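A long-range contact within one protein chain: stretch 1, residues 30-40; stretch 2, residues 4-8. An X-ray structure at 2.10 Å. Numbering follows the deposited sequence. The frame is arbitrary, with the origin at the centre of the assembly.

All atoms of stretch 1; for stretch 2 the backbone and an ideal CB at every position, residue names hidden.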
ATOM      1  N   GLN A  30       3.743 -28.402 -14.797  1.00 68.60           N
ATOM      2  CA  GLN A  30       2.268 -28.609 -14.935  1.00 76.28           C
ATOM      3  C   GLN A  30       1.525 -27.270 -14.874  1.00 75.92           C
ATOM      4  O   GLN A  30       0.489 -27.169 -15.554  1.00 81.78           O
ATOM      5  CB  GLN A  30       1.681 -29.535 -13.868  1.00 78.84           C
ATOM      6  CG  GLN A  30       1.703 -31.010 -14.242  1.00 79.04           C
ATOM      7  CD  GLN A  30       2.722 -31.764 -13.425  1.00 76.59           C
ATOM      8  OE1 GLN A  30       3.899 -31.397 -13.383  1.00 74.37           O
ATOM      9  NE2 GLN A  30       2.268 -32.815 -12.755  1.00 67.30           N
ATOM     10  N   VAL A  31       2.022 -26.298 -14.095  1.00 77.98           N
ATOM     11  CA  VAL A  31       1.302 -25.021 -13.785  1.00 75.44           C
ATOM     12  C   VAL A  31       1.758 -23.898 -14.740  1.00 78.49           C
ATOM     13  O   VAL A  31       1.069 -22.861 -14.776  1.00 81.30           O
ATOM     14  CB  VAL A  31       1.438 -24.628 -12.296  1.00 64.90           C
ATOM     15  CG1 VAL A  31       0.981 -25.745 -11.377  1.00 65.33           C
ATOM     16  CG2 VAL A  31       2.837 -24.185 -11.913  1.00 56.87           C
ATOM     17  N   TYR A  32       2.850 -24.086 -15.493  1.00 77.95           N
ATOM     18  CA  TYR A  32       3.265 -23.228 -16.645  1.00 81.99           C
ATOM     19  C   TYR A  32       3.519 -21.785 -16.191  1.00 77.49           C
ATOM     20  O   TYR A  32       3.069 -20.854 -16.875  1.00 77.71           O
ATOM     21  CB  TYR A  32       2.222 -23.251 -17.775  1.00 84.05           C
ATOM     22  CG  TYR A  32       1.956 -24.619 -18.346  1.00 87.29           C
ATOM     23  CD1 TYR A  32       2.878 -25.237 -19.178  1.00 93.82           C
ATOM     24  CD2 TYR A  32       0.801 -25.317 -18.028  1.00 94.36           C
ATOM     25  CE1 TYR A  32       2.662 -26.511 -19.676  1.00 94.50           C
ATOM     26  CE2 TYR A  32       0.566 -26.591 -18.522  1.00101.32           C
ATOM     27  CZ  TYR A  32       1.500 -27.190 -19.352  1.00 97.30           C
ATOM     28  OH  TYR A  32       1.278 -28.443 -19.843  1.00 94.59           O
ATOM     29  N   THR A  33       4.260 -21.598 -15.098  1.00 76.80           N
ATOM     30  CA  THR A  33       4.749 -20.268 -14.652  1.00 67.95           C
ATOM     31  C   THR A  33       5.718 -20.436 -13.477  1.00 65.12           C
ATOM     32  O   THR A  33       5.662 -21.489 -12.832  1.00 61.80           O
ATOM     33  CB  THR A  33       3.566 -19.353 -14.313  1.00 63.86           C
ATOM     34  OG1 THR A  33       4.107 -18.130 -13.815  1.00 69.03           O
ATOM     35  CG2 THR A  33       2.607 -19.955 -13.313  1.00 63.81           C
ATOM     36  N   ASP A  34       6.563 -19.428 -13.238  1.00 60.55           N
ATOM     37  CA  ASP A  34       7.459 -19.297 -12.049  1.00 67.27           C
ATOM     38  C   ASP A  34       6.923 -18.243 -11.048  1.00 65.66           C
ATOM     39  O   ASP A  34       7.675 -17.874 -10.100  1.00 56.93           O
ATOM     40  CB  ASP A  34       8.861 -18.876 -12.492  1.00 60.92           C
ATOM     41  CG  ASP A  34       8.794 -17.536 -13.199  1.00 63.46           C
ATOM     42  OD1 ASP A  34       7.745 -17.301 -13.819  1.00 59.83           O
ATOM     43  OD2 ASP A  34       9.747 -16.724 -13.066  1.00 62.43           O
ATOM     44  N   SER A  35       5.725 -17.685 -11.280  1.00 62.86           N
ATOM     45  CA  SER A  35       5.095 -16.697 -10.362  1.00 57.03           C
ATOM     46  C   SER A  35       3.932 -17.350  -9.623  1.00 55.14           C
ATOM     47  O   SER A  35       2.938 -17.742 -10.265  1.00 48.75           O
ATOM     48  CB  SER A  35       4.660 -15.437 -11.023  1.00 61.29           C
ATOM     49  OG  SER A  35       3.874 -14.671 -10.122  1.00 64.57           O
ATOM     50  N   LEU A  36       4.094 -17.498  -8.306  1.00 49.78           N
ATOM     51  CA  LEU A  36       3.048 -18.063  -7.430  1.00 50.80           C
ATOM     52  C   LEU A  36       1.896 -17.061  -7.326  1.00 47.93           C
ATOM     53  O   LEU A  36       0.780 -17.523  -7.091  1.00 51.14           O
ATOM     54  CB  LEU A  36       3.669 -18.407  -6.072  1.00 47.82           C
ATOM     55  CG  LEU A  36       2.733 -19.067  -5.081  1.00 51.95           C
ATOM     56  CD1 LEU A  36       2.176 -20.363  -5.642  1.00 55.60           C
ATOM     57  CD2 LEU A  36       3.450 -19.315  -3.761  1.00 56.53           C
ATOM     58  N   LEU A  37       2.151 -15.754  -7.506  1.00 45.67           N
ATOM     59  CA  LEU A  37       1.087 -14.722  -7.544  1.00 50.86           C
ATOM     60  C   LEU A  37       0.196 -14.973  -8.759  1.00 52.17           C
ATOM     61  O   LEU A  37      -1.039 -14.856  -8.630  1.00 45.20           O
ATOM     62  CB  LEU A  37       1.697 -13.328  -7.630  1.00 52.85           C
ATOM     63  CG  LEU A  37       0.687 -12.206  -7.860  1.00 56.91           C
ATOM     64  CD1 LEU A  37      -0.353 -12.171  -6.748  1.00 54.18           C
ATOM     65  CD2 LEU A  37       1.402 -10.871  -7.978  1.00 58.36           C
ATOM     66  N   GLU A  38       0.834 -15.303  -9.880  1.00 54.74           N
ATOM     67  CA  GLU A  38       0.166 -15.619 -11.162  1.00 53.39           C
ATOM     68  C   GLU A  38      -0.764 -16.807 -10.954  1.00 53.87           C
ATOM     69  O   GLU A  38      -1.874 -16.766 -11.480  1.00 55.86           O
ATOM     70  CB  GLU A  38       1.198 -15.946 -12.235  1.00 60.15           C
ATOM     71  CG  GLU A  38       1.063 -15.095 -13.485  1.00 73.31           C
ATOM     72  CD  GLU A  38       2.240 -15.262 -14.434  1.00 75.16           C
ATOM     73  OE1 GLU A  38       3.110 -14.361 -14.470  1.00 68.11           O
ATOM     74  OE2 GLU A  38       2.301 -16.312 -15.100  1.00 69.31           O
ATOM     75  N   VAL A  39      -0.314 -17.830 -10.218  1.00 58.44           N
ATOM     76  CA  VAL A  39      -1.099 -19.067  -9.924  1.00 55.29           C
ATOM     77  C   VAL A  39      -2.357 -18.684  -9.138  1.00 55.18           C
ATOM     78  O   VAL A  39      -3.431 -19.207  -9.453  1.00 55.51           O
ATOM     79  CB  VAL A  39      -0.257 -20.105  -9.156  1.00 58.08           C
ATOM     80  CG1 VAL A  39      -1.089 -21.279  -8.674  1.00 57.45           C
ATOM     81  CG2 VAL A  39       0.917 -20.601  -9.992  1.00 62.37           C
ATOM     82  N   ILE A  40      -2.225 -17.764  -8.183  1.00 53.69           N
ATOM     83  CA  ILE A  40      -3.350 -17.304  -7.321  1.00 50.82           C
ATOM     84  C   ILE A  40      -4.334 -16.456  -8.137  1.00 51.18           C
ATOM     85  O   ILE A  40      -5.526 -16.795  -8.098  1.00 51.78           O
ATOM     86  CB  ILE A  40      -2.803 -16.567  -6.087  1.00 49.80           C
ATOM     87  CG1 ILE A  40      -1.941 -17.509  -5.235  1.00 50.65           C
ATOM     88  CG2 ILE A  40      -3.947 -15.958  -5.296  1.00 50.26           C
ATOM     89  CD1 ILE A  40      -0.884 -16.818  -4.412  1.00 51.11           C
ATOM     90  N   UNK A   4       0.395 -27.592   0.018  1.00 73.82           N
ATOM     91  CA  UNK A   4       1.028 -26.306   0.403  1.00 69.32           C
ATOM     92  C   UNK A   4       1.779 -25.803  -0.821  1.00 65.55           C
ATOM     93  O   UNK A   4       2.313 -26.647  -1.548  1.00 61.21           O
ATOM     94  CB  UNK A   4       1.966 -26.460   1.602  1.00 69.32           C
ATOM     95  N   UNK A   5       1.749 -24.494  -1.072  1.00 58.14           N
ATOM     96  CA  UNK A   5       2.417 -23.872  -2.240  1.00 50.86           C
ATOM     97  C   UNK A   5       3.592 -23.052  -1.740  1.00 52.08           C
ATOM     98  O   UNK A   5       3.427 -22.350  -0.728  1.00 48.31           O
ATOM     99  CB  UNK A   5       1.453 -22.996  -3.042  1.00 50.86           C
ATOM    100  N   UNK A   6       4.707 -23.091  -2.456  1.00 48.51           N
ATOM    101  CA  UNK A   6       5.851 -22.193  -2.194  1.00 52.81           C
ATOM    102  C   UNK A   6       6.577 -21.907  -3.501  1.00 56.06           C
ATOM    103  O   UNK A   6       6.288 -22.545  -4.548  1.00 53.48           O
ATOM    104  CB  UNK A   6       6.813 -22.805  -1.174  1.00 52.81           C
ATOM    105  N   UNK A   7       7.413 -20.879  -3.420  1.00 53.81           N
ATOM    106  CA  UNK A   7       8.462 -20.545  -4.396  1.00 51.86           C
ATOM    107  C   UNK A   7       9.779 -20.972  -3.738  1.00 56.80           C
ATOM    108  O   UNK A   7       9.884 -20.804  -2.502  1.00 55.58           O
ATOM    109  CB  UNK A   7       8.461 -19.061  -4.767  1.00 51.86           C
ATOM    110  N   UNK A   8      10.706 -21.563  -4.500  1.00 57.81           N
ATOM    111  CA  UNK A   8      12.082 -21.894  -4.039  1.00 60.20           C
ATOM    112  C   UNK A   8      13.094 -21.468  -5.101  1.00 60.40           C
ATOM    113  O   UNK A   8      12.687 -21.302  -6.268  1.00 67.16           O
ATOM    114  CB  UNK A   8      12.222 -23.390  -3.749  1.00 60.20           C
TER

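Stretch 1 comes out of a helix at Val31, turns through Tyr32 to Ser35, and enters a second helix at Leu36. There Ser35 OG accepts from Glu38 N at 3.1 Å, a capping bond, and Thr33 OG1 donates to Glu38 OE2 at 2.9 Å. Stretch 2 is a strand running at 149° to the second helix, with an axis-to-axis approach of 9.7 Å. Its extended backbone sends successive side chains to alternating sides, so few positions can meet stretch 1.

Position 4 has nothing of stretch 1 within 5.5 Å of its ideal CB. Stretch 1 sets no demand here, and almost any residue compatible with a strand would do. It is Lys4, whose NZ is hydrogen-bonded elsewhere in the structure.

At position 5 the CA-to-CB bond points toward stretch 1, and the ideal CB lies 3.8 Å from Leu36 CD1. Beyond it wait the methyl groups of Val31 and Val39, with no side-chain donor or acceptor close by. An apolar residue is called for. Leucine, isoleucine or methionine could pack against Leu36, but Val31 lies far from the CB, and a long, flat aromatic side chain spans that distance best. The residue is Trp5, with chi1 in the m well and chi2 at 90°. The two valines meet its ring differently: Val39 CG1 sits over one face, 4.3 Å from the centroid of the six-membered ring and 15° off the normal, a CH-pi contact, while Val31 CG1 meets the edge at Trp5 CH2, 4.0 Å away. Leu36 CD1 closes on Trp5 CB at 3.8 Å. One large side chain thus gathers residues from both helices.

At position 6 CA-to-CB points away, the ideal CB 5.5 Å from Leu36 CD2, so stretch 1 scarcely restricts the choice; a beta-branched or aromatic residue would suit the strand. Phe6 offers its backbone instead, with Leu36 CD2 resting 4.1 Å from Phe6 CA.

Position 7 points toward stretch 1 again, with its ideal CB 5.0 Å from Leu36 CB. What lies ahead is mixed: the leucine, then the Asp34 backbone and, farther out, its carboxylate. A long side chain with an aliphatic stem and a polar end fits, so lysine, arginine or glutamine are all plausible. Arg7 takes the place, its CD lying 3.7 Å from Asp34 O, a packing contact; NE and NH2 are hydrogen-bonded elsewhere in the structure.

Position 8 is out of reach, so any strand residue would do; it is Phe8.

Stretch 2 4-8: KWFRF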
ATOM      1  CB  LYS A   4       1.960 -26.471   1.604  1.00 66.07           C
ATOM      2  CG  LYS A   4       1.341 -27.211   2.780  1.00 66.31           C
ATOM      3  CD  LYS A   4       2.176 -27.168   4.049  1.00 67.40           C
ATOM      4  CE  LYS A   4       1.728 -28.189   5.071  1.00 66.20           C
ATOM      5  NZ  LYS A   4       2.333 -27.935   6.395  1.00 68.23           N
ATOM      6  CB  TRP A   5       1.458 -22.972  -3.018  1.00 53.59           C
ATOM      7  CG  TRP A   5       0.372 -23.683  -3.750  1.00 55.83           C
ATOM      8  CD1 TRP A   5      -0.873 -24.003  -3.302  1.00 59.08           C
ATOM      9  CD2 TRP A   5       0.440 -24.120  -5.105  1.00 53.49           C
ATOM     10  NE1 TRP A   5      -1.577 -24.638  -4.283  1.00 60.36           N
ATOM     11  CE2 TRP A   5      -0.801 -24.715  -5.404  1.00 59.86           C
ATOM     12  CE3 TRP A   5       1.426 -24.054  -6.089  1.00 56.21           C
ATOM     13  CZ2 TRP A   5      -1.070 -25.262  -6.658  1.00 65.66           C
ATOM     14  CZ3 TRP A   5       1.160 -24.601  -7.325  1.00 60.90           C
ATOM     15  CH2 TRP A   5      -0.074 -25.188  -7.608  1.00 57.74           C
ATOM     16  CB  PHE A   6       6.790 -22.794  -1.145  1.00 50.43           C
ATOM     17  CG  PHE A   6       7.254 -24.197  -1.430  1.00 49.82           C
ATOM     18  CD1 PHE A   6       6.497 -25.286  -1.022  1.00 51.44           C
ATOM     19  CD2 PHE A   6       8.448 -24.425  -2.101  1.00 55.05           C
ATOM     20  CE1 PHE A   6       6.934 -26.579  -1.266  1.00 52.77           C
ATOM     21  CE2 PHE A   6       8.878 -25.717  -2.361  1.00 54.92           C
ATOM     22  CZ  PHE A   6       8.122 -26.792  -1.933  1.00 54.26           C
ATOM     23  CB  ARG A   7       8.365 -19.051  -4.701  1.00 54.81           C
ATOM     24  CG  ARG A   7       8.535 -18.683  -6.166  1.00 56.94           C
ATOM     25  CD  ARG A   7       8.065 -17.283  -6.455  1.00 53.54           C
ATOM     26  NE  ARG A   7       8.390 -16.366  -5.379  1.00 51.78           N
ATOM     27  CZ  ARG A   7       9.202 -15.325  -5.469  1.00 48.60           C
ATOM     28  NH1 ARG A   7       9.773 -15.022  -6.614  1.00 55.96           N
ATOM     29  NH2 ARG A   7       9.430 -14.567  -4.411  1.00 46.23           N
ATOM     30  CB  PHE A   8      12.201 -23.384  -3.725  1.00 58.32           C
ATOM     31  CG  PHE A   8      12.103 -24.316  -4.910  1.00 60.92           C
ATOM     32  CD1 PHE A   8      13.241 -24.699  -5.610  1.00 63.86           C
ATOM     33  CD2 PHE A   8      10.885 -24.857  -5.289  1.00 60.45           C
ATOM     34  CE1 PHE A   8      13.158 -25.593  -6.665  1.00 63.49           C
ATOM     35  CE2 PHE A   8      10.800 -25.750  -6.347  1.00 63.03           C
ATOM     36  CZ  PHE A   8      11.936 -26.120  -7.030  1.00 62.31           C
TER
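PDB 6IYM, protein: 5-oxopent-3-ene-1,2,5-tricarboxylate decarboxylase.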